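Local coordinates for alpha-1,3-glucanase (Bacillus circulans, PDB 5ZRU), which hydrolyses alpha-1,3-glucan, this chain being the calcium- and zinc-containing catalytic part of a longer family GH87 enzyme that probably also binds carbohydrate, at residues Y99-K104 and P150-R155; I222-F227 and M248-W253; G374-A379 and R406-A411. One frame throughout, in Å; residues are numbered along the deposited sequence.

Contact 1: Y99-K104 and P150-R155; sequences YVNGVK and PGDTIR
Asp152 is the first residue of 150-155 to grip the hairpin tip at Asn101. Its OD1 takes the ND2 of Asn101 at 2.9 Å in an almost straight bond. The N-H lies in the amide plane but comes down from above the carboxylate, the two planes standing 71° apart, while OD2 of Asp152 turns back to the backbone N of Gln149. Next, Thr153 meets both the backbone and the side chain of Asn101: Thr153 N donates to OD1 at 3.0 Å, from above the amide plane, and Thr153 O accepts Asn101 N at 2.9 Å. Asn101 CG stands anti to the carbonyl carbon (chi1 -61°), which turns the amide across to Asp152 and Thr153 and puts both its ends to use. Asparagine also suits the left-handed backbone of this type I' turn, Val100 to Val103, and Gly102 fits the following position, where a side chain would jam. Ile154 faces Val100 in a non-hydrogen-bonded pair, its CA 3.3 Å from Tyr99 O. Arg155 and Tyr99 form a hydrogen-bonded pair, Arg155 N to Tyr99 O at 2.8 Å and Tyr99 N to Arg155 O at 2.9 Å, their CB atoms together on one face. The guanidinium reaches on to Gln65 and makes a cation-pi contact with Tyr63. Strand 153-157 lies between strands 63-67 and 93-100 of a five-stranded antiparallel sheet, and Leu148 packs on both Val100 and Ile154.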
ATOM      1  N   TYR A  99      -4.997  18.959  20.736  1.00 12.42           N
ATOM      2  CA  TYR A  99      -4.928  20.338  21.205  1.00 16.62           C
ATOM      3  C   TYR A  99      -4.145  21.167  20.202  1.00 16.38           C
ATOM      4  O   TYR A  99      -3.158  20.697  19.636  1.00 15.14           O
ATOM      5  CB  TYR A  99      -4.250  20.447  22.588  1.00 16.41           C
ATOM      6  CG  TYR A  99      -4.998  19.756  23.708  1.00 18.21           C
ATOM      7  CD1 TYR A  99      -4.913  18.379  23.880  1.00 15.26           C
ATOM      8  CD2 TYR A  99      -5.771  20.481  24.602  1.00 19.21           C
ATOM      9  CE1 TYR A  99      -5.592  17.746  24.905  1.00 21.16           C
ATOM     10  CE2 TYR A  99      -6.452  19.857  25.634  1.00 21.94           C
ATOM     11  CZ  TYR A  99      -6.356  18.490  25.779  1.00 23.74           C
ATOM     12  OH  TYR A  99      -7.029  17.859  26.798  1.00 17.77           O
ATOM     13  N   VAL A 100      -4.584  22.402  19.981  1.00 17.13           N
ATOM     14  CA  VAL A 100      -3.841  23.356  19.165  1.00 13.92           C
ATOM     15  C   VAL A 100      -3.525  24.554  20.038  1.00 17.90           C
ATOM     16  O   VAL A 100      -4.440  25.201  20.562  1.00 16.62           O
ATOM     17  CB  VAL A 100      -4.620  23.781  17.916  1.00 18.92           C
ATOM     18  CG1 VAL A 100      -3.779  24.749  17.095  1.00 18.10           C
ATOM     19  CG2 VAL A 100      -4.986  22.560  17.092  1.00 13.98           C
ATOM     20  N   ASN A 101      -2.234  24.841  20.201  1.00 15.40           N
ATOM     21  CA  ASN A 101      -1.790  25.949  21.046  1.00 22.66           C
ATOM     22  C   ASN A 101      -2.428  25.865  22.431  1.00 25.27           C
ATOM     23  O   ASN A 101      -2.772  26.878  23.044  1.00 24.35           O
ATOM     24  CB  ASN A 101      -2.089  27.291  20.372  1.00 22.68           C
ATOM     25  CG  ASN A 101      -1.375  27.438  19.046  1.00 18.69           C
ATOM     26  OD1 ASN A 101      -0.215  27.055  18.917  1.00 20.46           O
ATOM     27  ND2 ASN A 101      -2.060  27.993  18.052  1.00 17.39           N
ATOM     28  N   GLY A 102      -2.603  24.632  22.918  1.00 20.73           N
ATOM     29  CA  GLY A 102      -3.140  24.388  24.242  1.00 23.64           C
ATOM     30  C   GLY A 102      -4.650  24.323  24.332  1.00 21.78           C
ATOM     31  O   GLY A 102      -5.174  23.979  25.398  1.00 22.87           O
ATOM     32  N   VAL A 103      -5.366  24.648  23.263  1.00 17.01           N
ATOM     33  CA  VAL A 103      -6.823  24.618  23.262  1.00 18.43           C
ATOM     34  C   VAL A 103      -7.283  23.267  22.731  1.00 20.28           C
ATOM     35  O   VAL A 103      -6.835  22.826  21.668  1.00 17.01           O
ATOM     36  CB  VAL A 103      -7.396  25.761  22.408  1.00 23.44           C
ATOM     37  CG1 VAL A 103      -8.910  25.791  22.526  1.00 21.83           C
ATOM     38  CG2 VAL A 103      -6.780  27.100  22.806  1.00 26.77           C
ATOM     39  N   LYS A 104      -8.182  22.613  23.462  1.00 20.46           N
ATOM     40  CA  LYS A 104      -8.709  21.323  23.023  1.00 21.48           C
ATOM     41  C   LYS A 104      -9.540  21.506  21.756  1.00 21.97           C
ATOM     42  O   LYS A 104     -10.495  22.291  21.732  1.00 22.79           O
ATOM     43  CB  LYS A 104      -9.539  20.687  24.133  1.00 22.56           C
ATOM     44  CG  LYS A 104      -9.902  19.225  23.886  1.00 27.96           C
ATOM     45  CD  LYS A 104     -10.457  18.587  25.156  1.00 29.11           C
ATOM     46  CE  LYS A 104     -10.679  17.095  24.987  1.00 32.76           C
ATOM     47  NZ  LYS A 104     -11.696  16.792  23.950  1.00 29.29           N
ATOM     48  N   PRO A 150       2.146  28.112  10.491  1.00 16.00           N
ATOM     49  CA  PRO A 150       3.508  28.033  11.038  1.00 17.28           C
ATOM     50  C   PRO A 150       3.584  28.617  12.443  1.00 17.83           C
ATOM     51  O   PRO A 150       3.025  29.678  12.727  1.00 17.73           O
ATOM     52  CB  PRO A 150       4.331  28.850  10.036  1.00 17.16           C
ATOM     53  CG  PRO A 150       3.592  28.674   8.738  1.00 20.32           C
ATOM     54  CD  PRO A 150       2.131  28.622   9.105  1.00 18.25           C
ATOM     55  N   GLY A 151       4.250  27.896  13.340  1.00 18.03           N
ATOM     56  CA  GLY A 151       4.322  28.279  14.728  1.00 17.18           C
ATOM     57  C   GLY A 151       3.254  27.678  15.617  1.00 19.72           C
ATOM     58  O   GLY A 151       3.440  27.637  16.840  1.00 17.25           O
ATOM     59  N   ASP A 152       2.133  27.230  15.050  1.00 21.39           N
ATOM     60  CA  ASP A 152       1.136  26.531  15.849  1.00 18.15           C
ATOM     61  C   ASP A 152       1.740  25.254  16.414  1.00 17.28           C
ATOM     62  O   ASP A 152       2.607  24.632  15.801  1.00 17.58           O
ATOM     63  CB  ASP A 152      -0.094  26.170  15.012  1.00 16.64           C
ATOM     64  CG  ASP A 152      -1.014  27.347  14.764  1.00 24.98           C
ATOM     65  OD1 ASP A 152      -0.861  28.404  15.428  1.00 21.17           O
ATOM     66  OD2 ASP A 152      -1.893  27.212  13.888  1.00 21.94           O
ATOM     67  N   THR A 153       1.278  24.859  17.591  1.00 18.83           N
ATOM     68  CA  THR A 153       1.627  23.558  18.139  1.00 17.46           C
ATOM     69  C   THR A 153       0.392  22.677  18.093  1.00 21.72           C
ATOM     70  O   THR A 153      -0.690  23.099  18.510  1.00 19.72           O
ATOM     71  CB  THR A 153       2.152  23.667  19.568  1.00 20.16           C
ATOM     72  OG1 THR A 153       1.141  24.245  20.401  1.00 29.01           O
ATOM     73  CG2 THR A 153       3.405  24.529  19.599  1.00 21.39           C
ATOM     74  N   ILE A 154       0.538  21.472  17.553  1.00 15.68           N
ATOM     75  CA  ILE A 154      -0.532  20.485  17.578  1.00 12.27           C
ATOM     76  C   ILE A 154      -0.066  19.340  18.463  1.00 13.14           C
ATOM     77  O   ILE A 154       1.048  18.817  18.295  1.00 11.62           O
ATOM     78  CB  ILE A 154      -0.925  20.019  16.162  1.00 14.46           C
ATOM     79  CG1 ILE A 154      -1.998  18.915  16.237  1.00 15.09           C
ATOM     80  CG2 ILE A 154       0.320  19.623  15.367  1.00 12.30           C
ATOM     81  CD1 ILE A 154      -2.706  18.618  14.891  1.00 14.80           C
ATOM     82  N   ARG A 155      -0.880  19.016  19.460  1.00 14.44           N
ATOM     83  CA  ARG A 155      -0.546  18.014  20.459  1.00 12.48           C
ATOM     84  C   ARG A 155      -1.545  16.878  20.350  1.00 12.79           C
ATOM     85  O   ARG A 155      -2.754  17.123  20.259  1.00 13.88           O
ATOM     86  CB  ARG A 155      -0.573  18.601  21.876  1.00 13.03           C
ATOM     87  CG  ARG A 155      -0.445  17.551  22.965  1.00 15.29           C
ATOM     88  CD  ARG A 155      -0.577  18.144  24.361  1.00 17.40           C
ATOM     89  NE  ARG A 155       0.470  19.111  24.647  1.00 23.95           N
ATOM     90  CZ  ARG A 155       0.826  19.479  25.876  1.00 24.53           C
ATOM     91  NH1 ARG A 155       0.225  18.944  26.933  1.00 25.92           N
ATOM     92  NH2 ARG A 155       1.781  20.372  26.044  1.00 22.05           N
TER
HETATM   93  O   HOH W   1      -1.165  22.238  21.704  1.00 19.02           O

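Contact 2: I222-F227 and M248-W253; sequences IPAGTF and MGAGIW. With PE5 (3,6,9,12,15,18,21,24-octaoxahexacosan-1-ol), chain C.
Ile222 and Met248 are joined by a direct backbone hydrogen bond, Ile222 N to Met248 O at 2.9 Å, fairly straight at 165°. This is the close end of the contact, where strand 220-222 pairs with 245-249 and neighbouring turns are joined near the start of the parallel beta-helix. One residue further on, Ile222 O lies 3.2 Å from Gly249 CA in a CA-H...O contact. The hydroxyl of Thr255 hydrogen-bonds to both Ile222 O and Ala250 N, so a neighbouring side chain links the two backbones where the chains begin to part. The methyl of Ala250 points toward the other segment, with CB 3.6 Å from Ala224 N and 4.2 Å from Ala224 CB; a small residue fits against bare backbone here. The branched side chain of Ile222 suits the interior, where it packs on Ile257 and Ile282.

Beyond Ala224, itself solvent-exposed, the segments diverge, and part of a polyether chain runs between their ends. With OG1 anti to the carbonyl carbon (chi1 -63°), Thr226 turns its hydroxyl to O52 of this molecule in a weak hydrogen bond, OG1 to O52 3.4 Å. Asn256 ND2 is a second polar partner, and Trp253 O comes within 3.6 Å of the polyether C14. Gly225 and Gly251 have backbone angles at which a side chain would jam against the preceding carbonyl O, while the indole of Trp253 turns elsewhere, to Glu174, His141 and Trp315. The contact holds no charge pair: its close end rests on peptide groups, a threonine hydroxyl and methyls, and two polar contacts to the polyether, one weak, would be consistent with incidental binding.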
ATOM      1  N   ILE A 222     -21.202  12.622  -6.477  1.00 10.06           N
ATOM      2  CA  ILE A 222     -21.459  12.306  -5.079  1.00 12.05           C
ATOM      3  C   ILE A 222     -21.047  13.528  -4.263  1.00 12.21           C
ATOM      4  O   ILE A 222     -19.852  13.847  -4.197  1.00  9.39           O
ATOM      5  CB  ILE A 222     -20.701  11.053  -4.620  1.00 11.33           C
ATOM      6  CG1 ILE A 222     -21.031   9.869  -5.528  1.00 12.23           C
ATOM      7  CG2 ILE A 222     -21.078  10.701  -3.167  1.00 10.13           C
ATOM      8  CD1 ILE A 222     -20.127   8.666  -5.307  1.00 11.44           C
ATOM      9  N   PRO A 223     -21.991  14.256  -3.648  1.00 10.12           N
ATOM     10  CA  PRO A 223     -21.625  15.508  -2.967  1.00 11.68           C
ATOM     11  C   PRO A 223     -20.854  15.261  -1.686  1.00 10.30           C
ATOM     12  O   PRO A 223     -20.622  14.108  -1.305  1.00 10.02           O
ATOM     13  CB  PRO A 223     -22.981  16.163  -2.678  1.00 16.60           C
ATOM     14  CG  PRO A 223     -23.910  15.018  -2.569  1.00 18.91           C
ATOM     15  CD  PRO A 223     -23.439  14.012  -3.604  1.00 16.65           C
ATOM     16  N   ALA A 224     -20.457  16.342  -1.019  1.00 11.17           N
ATOM     17  CA  ALA A 224     -19.753  16.219   0.252  1.00 10.32           C
ATOM     18  C   ALA A 224     -20.622  15.513   1.285  1.00 10.72           C
ATOM     19  O   ALA A 224     -21.843  15.690   1.326  1.00 11.18           O
ATOM     20  CB  ALA A 224     -19.355  17.600   0.777  1.00 12.46           C
ATOM     21  N   GLY A 225     -19.979  14.725   2.136  1.00 11.09           N
ATOM     22  CA  GLY A 225     -20.652  14.037   3.217  1.00 13.26           C
ATOM     23  C   GLY A 225     -20.301  12.564   3.241  1.00 12.77           C
ATOM     24  O   GLY A 225     -19.619  12.036   2.365  1.00 10.35           O
ATOM     25  N   THR A 226     -20.790  11.904   4.285  1.00 13.27           N
ATOM     26  CA  THR A 226     -20.599  10.470   4.451  1.00 12.08           C
ATOM     27  C   THR A 226     -21.854   9.734   4.004  1.00 13.03           C
ATOM     28  O   THR A 226     -22.956  10.016   4.489  1.00 11.20           O
ATOM     29  CB  THR A 226     -20.276  10.117   5.903  1.00 14.52           C
ATOM     30  OG1 THR A 226     -19.038  10.731   6.279  1.00 13.53           O
ATOM     31  CG2 THR A 226     -20.154   8.596   6.064  1.00 12.07           C
ATOM     32  N   PHE A 227     -21.676   8.788   3.084  1.00  9.22           N
ATOM     33  CA  PHE A 227     -22.745   7.938   2.592  1.00  9.99           C
ATOM     34  C   PHE A 227     -22.454   6.500   2.994  1.00 13.72           C
ATOM     35  O   PHE A 227     -21.296   6.070   2.980  1.00 12.24           O
ATOM     36  CB  PHE A 227     -22.872   8.077   1.083  1.00 10.70           C
ATOM     37  CG  PHE A 227     -23.210   9.466   0.663  1.00 12.55           C
ATOM     38  CD1 PHE A 227     -24.532   9.859   0.530  1.00 11.38           C
ATOM     39  CD2 PHE A 227     -22.202  10.406   0.467  1.00 11.60           C
ATOM     40  CE1 PHE A 227     -24.848  11.156   0.154  1.00 12.00           C
ATOM     41  CE2 PHE A 227     -22.508  11.700   0.111  1.00 13.10           C
ATOM     42  CZ  PHE A 227     -23.835  12.078  -0.048  1.00 13.25           C
ATOM     43  N   MET A 248     -17.795  11.070  -9.787  1.00  7.22           N
ATOM     44  CA  MET A 248     -16.894  12.021  -9.155  1.00  8.51           C
ATOM     45  C   MET A 248     -17.478  12.488  -7.834  1.00  9.38           C
ATOM     46  O   MET A 248     -18.645  12.887  -7.781  1.00  9.88           O
ATOM     47  CB  MET A 248     -16.633  13.241 -10.054  1.00 10.61           C
ATOM     48  CG  MET A 248     -15.522  14.157  -9.526  1.00  8.34           C
ATOM     49  SD  MET A 248     -15.423  15.732 -10.420  1.00 15.71           S
ATOM     50  CE  MET A 248     -16.862  16.567  -9.766  1.00 11.21           C
ATOM     51  N   GLY A 249     -16.661  12.462  -6.781  1.00  7.45           N
ATOM     52  CA  GLY A 249     -17.051  12.996  -5.496  1.00  8.72           C
ATOM     53  C   GLY A 249     -16.612  14.441  -5.349  1.00 10.09           C
ATOM     54  O   GLY A 249     -16.103  15.070  -6.280  1.00  9.87           O
ATOM     55  N   ALA A 250     -16.788  14.967  -4.138  1.00  8.90           N
ATOM     56  CA  ALA A 250     -16.408  16.348  -3.856  1.00 10.02           C
ATOM     57  C   ALA A 250     -14.972  16.488  -3.354  1.00 10.05           C
ATOM     58  O   ALA A 250     -14.543  17.607  -3.044  1.00  9.07           O
ATOM     59  CB  ALA A 250     -17.370  16.966  -2.833  1.00  9.68           C
ATOM     60  N   GLY A 251     -14.217  15.397  -3.284  1.00  9.81           N
ATOM     61  CA  GLY A 251     -12.845  15.442  -2.803  1.00  9.33           C
ATOM     62  C   GLY A 251     -12.581  14.377  -1.753  1.00  9.53           C
ATOM     63  O   GLY A 251     -13.469  13.986  -0.991  1.00  7.81           O
ATOM     64  N   ILE A 252     -11.333  13.899  -1.705  1.00  7.99           N
ATOM     65  CA  ILE A 252     -11.006  12.876  -0.710  1.00  8.43           C
ATOM     66  C   ILE A 252     -11.191  13.384   0.714  1.00 10.52           C
ATOM     67  O   ILE A 252     -11.301  12.578   1.645  1.00  9.46           O
ATOM     68  CB  ILE A 252      -9.570  12.332  -0.903  1.00  9.71           C
ATOM     69  CG1 ILE A 252      -8.518  13.427  -0.648  1.00 10.39           C
ATOM     70  CG2 ILE A 252      -9.426  11.699  -2.286  1.00  9.07           C
ATOM     71  CD1 ILE A 252      -7.059  12.906  -0.698  1.00  8.38           C
ATOM     72  N   TRP A 253     -11.227  14.701   0.915  1.00 10.23           N
ATOM     73  CA  TRP A 253     -11.459  15.272   2.236  1.00 12.02           C
ATOM     74  C   TRP A 253     -12.925  15.611   2.489  1.00 11.58           C
ATOM     75  O   TRP A 253     -13.244  16.134   3.561  1.00 13.57           O
ATOM     76  CB  TRP A 253     -10.592  16.533   2.426  1.00  9.95           C
ATOM     77  CG  TRP A 253      -9.127  16.196   2.663  1.00 11.35           C
ATOM     78  CD1 TRP A 253      -8.114  16.217   1.741  1.00  8.82           C
ATOM     79  CD2 TRP A 253      -8.539  15.761   3.898  1.00 11.14           C
ATOM     80  NE1 TRP A 253      -6.929  15.828   2.334  1.00 11.15           N
ATOM     81  CE2 TRP A 253      -7.165  15.541   3.655  1.00  8.56           C
ATOM     82  CE3 TRP A 253      -9.043  15.530   5.187  1.00 11.53           C
ATOM     83  CZ2 TRP A 253      -6.283  15.111   4.655  1.00  9.61           C
ATOM     84  CZ3 TRP A 253      -8.157  15.103   6.193  1.00 10.64           C
ATOM     85  CH2 TRP A 253      -6.798  14.898   5.913  1.00 10.50           C
TER
HETATM   86  C48 PE5 C 601     -18.660   1.143  10.211  1.00 21.35           C
HETATM   87  C50 PE5 C 601     -17.282   0.507  10.429  1.00 21.41           C
HETATM   88  O1  PE5 C 601     -17.037   0.347  11.801  1.00 28.07           O
HETATM   89  C1  PE5 C 601     -15.831  -0.293  12.115  1.00 25.78           C
HETATM   90  C2  PE5 C 601     -15.562  -0.240  13.621  1.00 22.90           C
HETATM   91  O2  PE5 C 601     -15.376   1.088  14.022  1.00 21.48           O
HETATM   92  C3  PE5 C 601     -15.268   1.299  15.400  1.00 23.37           C
HETATM   93  C4  PE5 C 601     -15.136   2.802  15.684  1.00 22.27           C
HETATM   94  O3  PE5 C 601     -14.038   3.326  14.986  1.00 27.46           O
HETATM   95  C5  PE5 C 601     -13.738   4.677  15.215  1.00 20.78           C
HETATM   96  C6  PE5 C 601     -13.521   5.414  13.886  1.00 31.37           C
HETATM   97  O4  PE5 C 601     -12.186   5.345  13.453  1.00 30.13           O
HETATM   98  C7  PE5 C 601     -11.996   5.154  12.074  1.00 27.79           C
HETATM   99  C8  PE5 C 601     -12.772   6.203  11.274  1.00 30.45           C
HETATM  100  O5  PE5 C 601     -12.866   5.796   9.946  1.00 33.05           O
HETATM  101  C9  PE5 C 601     -13.773   6.529   9.167  1.00 30.07           C
HETATM  102  C10 PE5 C 601     -12.988   7.453   8.246  1.00 27.79           C
HETATM  103  O6  PE5 C 601     -13.435   8.764   8.419  1.00 27.56           O
HETATM  104  C11 PE5 C 601     -12.531   9.749   8.011  1.00 27.21           C
HETATM  105  C12 PE5 C 601     -12.985  11.115   8.507  1.00 25.99           C
HETATM  106  O7  PE5 C 601     -13.220  11.896   7.377  1.00 24.43           O
HETATM  107  C13 PE5 C 601     -12.810  13.229   7.480  1.00 21.91           C
HETATM  108  C14 PE5 C 601     -13.655  14.064   6.521  1.00 23.80           C
HETATM  109  O8  PE5 C 601     -14.949  13.532   6.504  1.00 25.64           O
HETATM  110  C15 PE5 C 601     -15.850  14.141   5.616  1.00 24.84           C
HETATM  111  C16 PE5 C 601     -17.000  14.775   6.411  1.00 22.55           C
HETATM  112  O52 PE5 C 601     -18.176  14.027   6.272  1.00 32.17           O

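Contact 3: G374-A379 and R406-A411; sequences GDDGLA and RAAGIA. With CA (calcium ion), chain J.
A calcium site sits beside two neighbouring coils of the parallel beta-helix, where 374-379 runs along 406-411. Asp375 OD1 binds the metal at 2.6 Å, as do Asp352 and four waters; Asp376, also assigned to this site, does not bind the metal here. The same OD1 of Asp375 accepts Asp376 N on its anti lone pair, which steadies the carboxylate. With CG anti to the carbonyl carbon (chi1 -64°), Asp376 reaches across so that OD1 takes Ala408 N at 3.0 Å, closely flanked by the methyls of Ala407 and Ala411. Its OD2 forms a salt bridge with Arg435 and lies very close to metal-bound water 4. An alanine in place of Asp376 would probably leave Ala408 N without this acceptor and Arg435 without this salt-bridge partner. At Gly377 a side chain would collide with Gly409 O. The parallel ladder then runs through Leu378 N to Gly409 O at 2.9 Å and Ala411 N to Leu378 O at 2.8 Å. Arg406, fully extended, lays its guanidinium beside Asp375, with OD2 4.0 Å from NE and over one face, so no N-H points at it. Metal site and coil pairing thus depend on the same two adjacent aspartates.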
ATOM      1  N   GLY A 374      -0.949  -5.470   3.446  1.00  8.72           N
ATOM      2  CA  GLY A 374      -0.640  -6.797   3.952  1.00  8.26           C
ATOM      3  C   GLY A 374      -0.274  -7.847   2.928  1.00 10.01           C
ATOM      4  O   GLY A 374      -0.400  -9.052   3.185  1.00  9.20           O
ATOM      5  N   ASP A 375       0.186  -7.392   1.767  1.00  8.30           N
ATOM      6  CA  ASP A 375       0.735  -8.234   0.713  1.00  9.72           C
ATOM      7  C   ASP A 375       1.470  -7.272  -0.218  1.00 10.78           C
ATOM      8  O   ASP A 375       1.730  -6.125   0.165  1.00 10.50           O
ATOM      9  CB  ASP A 375      -0.385  -9.063   0.053  1.00 10.79           C
ATOM     10  CG  ASP A 375       0.096 -10.418  -0.459  1.00 18.66           C
ATOM     11  OD1 ASP A 375       1.050 -10.456  -1.253  1.00 15.88           O
ATOM     12  OD2 ASP A 375      -0.494 -11.447  -0.071  1.00 31.68           O
ATOM     13  N   ASP A 376       1.805  -7.709  -1.430  1.00 10.48           N
ATOM     14  CA  ASP A 376       2.565  -6.825  -2.315  1.00  9.07           C
ATOM     15  C   ASP A 376       1.860  -5.483  -2.470  1.00 10.43           C
ATOM     16  O   ASP A 376       0.648  -5.431  -2.693  1.00  9.40           O
ATOM     17  CB  ASP A 376       2.749  -7.465  -3.689  1.00  9.20           C
ATOM     18  CG  ASP A 376       3.576  -8.725  -3.632  1.00 10.58           C
ATOM     19  OD1 ASP A 376       4.757  -8.643  -3.230  1.00 11.51           O
ATOM     20  OD2 ASP A 376       3.039  -9.798  -3.979  1.00 12.92           O
ATOM     21  N   GLY A 377       2.626  -4.400  -2.358  1.00  9.62           N
ATOM     22  CA  GLY A 377       2.052  -3.069  -2.480  1.00  9.52           C
ATOM     23  C   GLY A 377       1.459  -2.867  -3.860  1.00  9.26           C
ATOM     24  O   GLY A 377       0.276  -2.555  -4.011  1.00 10.12           O
ATOM     25  N   LEU A 378       2.289  -3.073  -4.876  1.00  7.54           N
ATOM     26  CA  LEU A 378       1.884  -3.006  -6.275  1.00  8.35           C
ATOM     27  C   LEU A 378       2.375  -4.274  -6.954  1.00  9.15           C
ATOM     28  O   LEU A 378       3.574  -4.569  -6.923  1.00 10.49           O
ATOM     29  CB  LEU A 378       2.473  -1.767  -6.963  1.00  9.02           C
ATOM     30  CG  LEU A 378       2.224  -0.408  -6.289  1.00  8.84           C
ATOM     31  CD1 LEU A 378       3.001   0.675  -7.022  1.00  6.00           C
ATOM     32  CD2 LEU A 378       0.729  -0.068  -6.247  1.00  8.81           C
ATOM     33  N   ALA A 379       1.465  -5.019  -7.569  1.00  9.08           N
ATOM     34  CA  ALA A 379       1.841  -6.308  -8.132  1.00  9.62           C
ATOM     35  C   ALA A 379       1.220  -6.508  -9.504  1.00  9.89           C
ATOM     36  O   ALA A 379       0.101  -6.059  -9.764  1.00  7.96           O
ATOM     37  CB  ALA A 379       1.407  -7.462  -7.218  1.00  7.96           C
ATOM     38  N   ARG A 406       3.962  -7.364   4.535  1.00 10.44           N
ATOM     39  CA  ARG A 406       4.087  -8.704   3.983  1.00  7.69           C
ATOM     40  C   ARG A 406       4.546  -8.585   2.541  1.00  9.83           C
ATOM     41  O   ARG A 406       4.128  -7.668   1.829  1.00 12.05           O
ATOM     42  CB  ARG A 406       2.759  -9.469   4.053  1.00  8.25           C
ATOM     43  CG  ARG A 406       2.834 -10.848   3.408  1.00 12.08           C
ATOM     44  CD  ARG A 406       1.527 -11.603   3.532  1.00 14.04           C
ATOM     45  NE  ARG A 406       1.666 -12.937   2.967  1.00 16.41           N
ATOM     46  CZ  ARG A 406       0.724 -13.869   3.020  1.00 21.50           C
ATOM     47  NH1 ARG A 406      -0.429 -13.604   3.614  1.00 15.72           N
ATOM     48  NH2 ARG A 406       0.940 -15.064   2.475  1.00 19.25           N
ATOM     49  N   ALA A 407       5.405  -9.508   2.121  1.00  8.63           N
ATOM     50  CA  ALA A 407       5.837  -9.610   0.713  1.00 10.75           C
ATOM     51  C   ALA A 407       6.605  -8.332   0.350  1.00 10.67           C
ATOM     52  O   ALA A 407       7.458  -7.886   1.131  1.00  9.39           O
ATOM     53  CB  ALA A 407       4.646  -9.933  -0.189  1.00  9.97           C
ATOM     54  N   ALA A 408       6.357  -7.726  -0.815  1.00  8.90           N
ATOM     55  CA  ALA A 408       7.238  -6.677  -1.315  1.00 10.31           C
ATOM     56  C   ALA A 408       6.467  -5.407  -1.653  1.00  9.43           C
ATOM     57  O   ALA A 408       5.266  -5.429  -1.912  1.00  9.71           O
ATOM     58  CB  ALA A 408       8.007  -7.148  -2.553  1.00 10.69           C
ATOM     59  N   GLY A 409       7.191  -4.284  -1.687  1.00  9.40           N
ATOM     60  CA  GLY A 409       6.578  -3.047  -2.144  1.00  9.37           C
ATOM     61  C   GLY A 409       6.102  -3.120  -3.586  1.00  8.91           C
ATOM     62  O   GLY A 409       5.002  -2.660  -3.913  1.00  8.20           O
ATOM     63  N   ILE A 410       6.923  -3.694  -4.469  1.00  6.31           N
ATOM     64  CA  ILE A 410       6.595  -3.855  -5.882  1.00  7.76           C
ATOM     65  C   ILE A 410       6.953  -5.272  -6.289  1.00  8.21           C
ATOM     66  O   ILE A 410       8.025  -5.766  -5.925  1.00  8.59           O
ATOM     67  CB  ILE A 410       7.354  -2.845  -6.769  1.00  9.15           C
ATOM     68  CG1 ILE A 410       6.947  -1.412  -6.418  1.00  8.63           C
ATOM     69  CG2 ILE A 410       7.142  -3.163  -8.258  1.00  8.69           C
ATOM     70  CD1 ILE A 410       7.657  -0.354  -7.251  1.00 10.34           C
ATOM     71  N   ALA A 411       6.071  -5.926  -7.051  1.00  6.75           N
ATOM     72  CA  ALA A 411       6.327  -7.299  -7.475  1.00  8.12           C
ATOM     73  C   ALA A 411       5.846  -7.543  -8.901  1.00 11.27           C
ATOM     74  O   ALA A 411       4.760  -7.094  -9.282  1.00  9.67           O
ATOM     75  CB  ALA A 411       5.642  -8.303  -6.539  1.00 10.49           C
TER
HETATM   76 CA    CA J 608      -0.746 -10.636  -3.111  1.00 21.59          CA
HETATM   77  O   HOH W   2      -1.732 -11.101   4.536  1.00 13.78           O
HETATM   78  O   HOH W   3      -2.697 -11.514  -2.290  1.00 32.06           O
HETATM   79  O   HOH W   4       0.591 -10.090  -4.586  1.00 15.34           O
HETATM   80  O   HOH W   5       0.157 -12.574  -2.804  1.00 24.87           O
HETATM   81  O   HOH W   6      -2.076 -11.933  -4.442  1.00 30.56           O

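In the fold
From the N terminus, contact 1 comes first, closing a 45-residue excursion within the D1 part, whose antiparallel sheets fit a beta-sandwich of the galactose-binding kind. The chain then enters D2, a parallel beta-helix. Contact 2 closes a shorter loop of 20 residues near the start of this helix, and contact 3 spans a later coil, with 26 residues between its segments. The three follow in series, neither nesting nor crossing. Contacts 1 and 2 have centres about 28 Å apart, and contact 3 lies nearest the middle of the chain. Contact 1 joins strands of D1, whereas contacts 2 and 3 tie successive coils of D2 together.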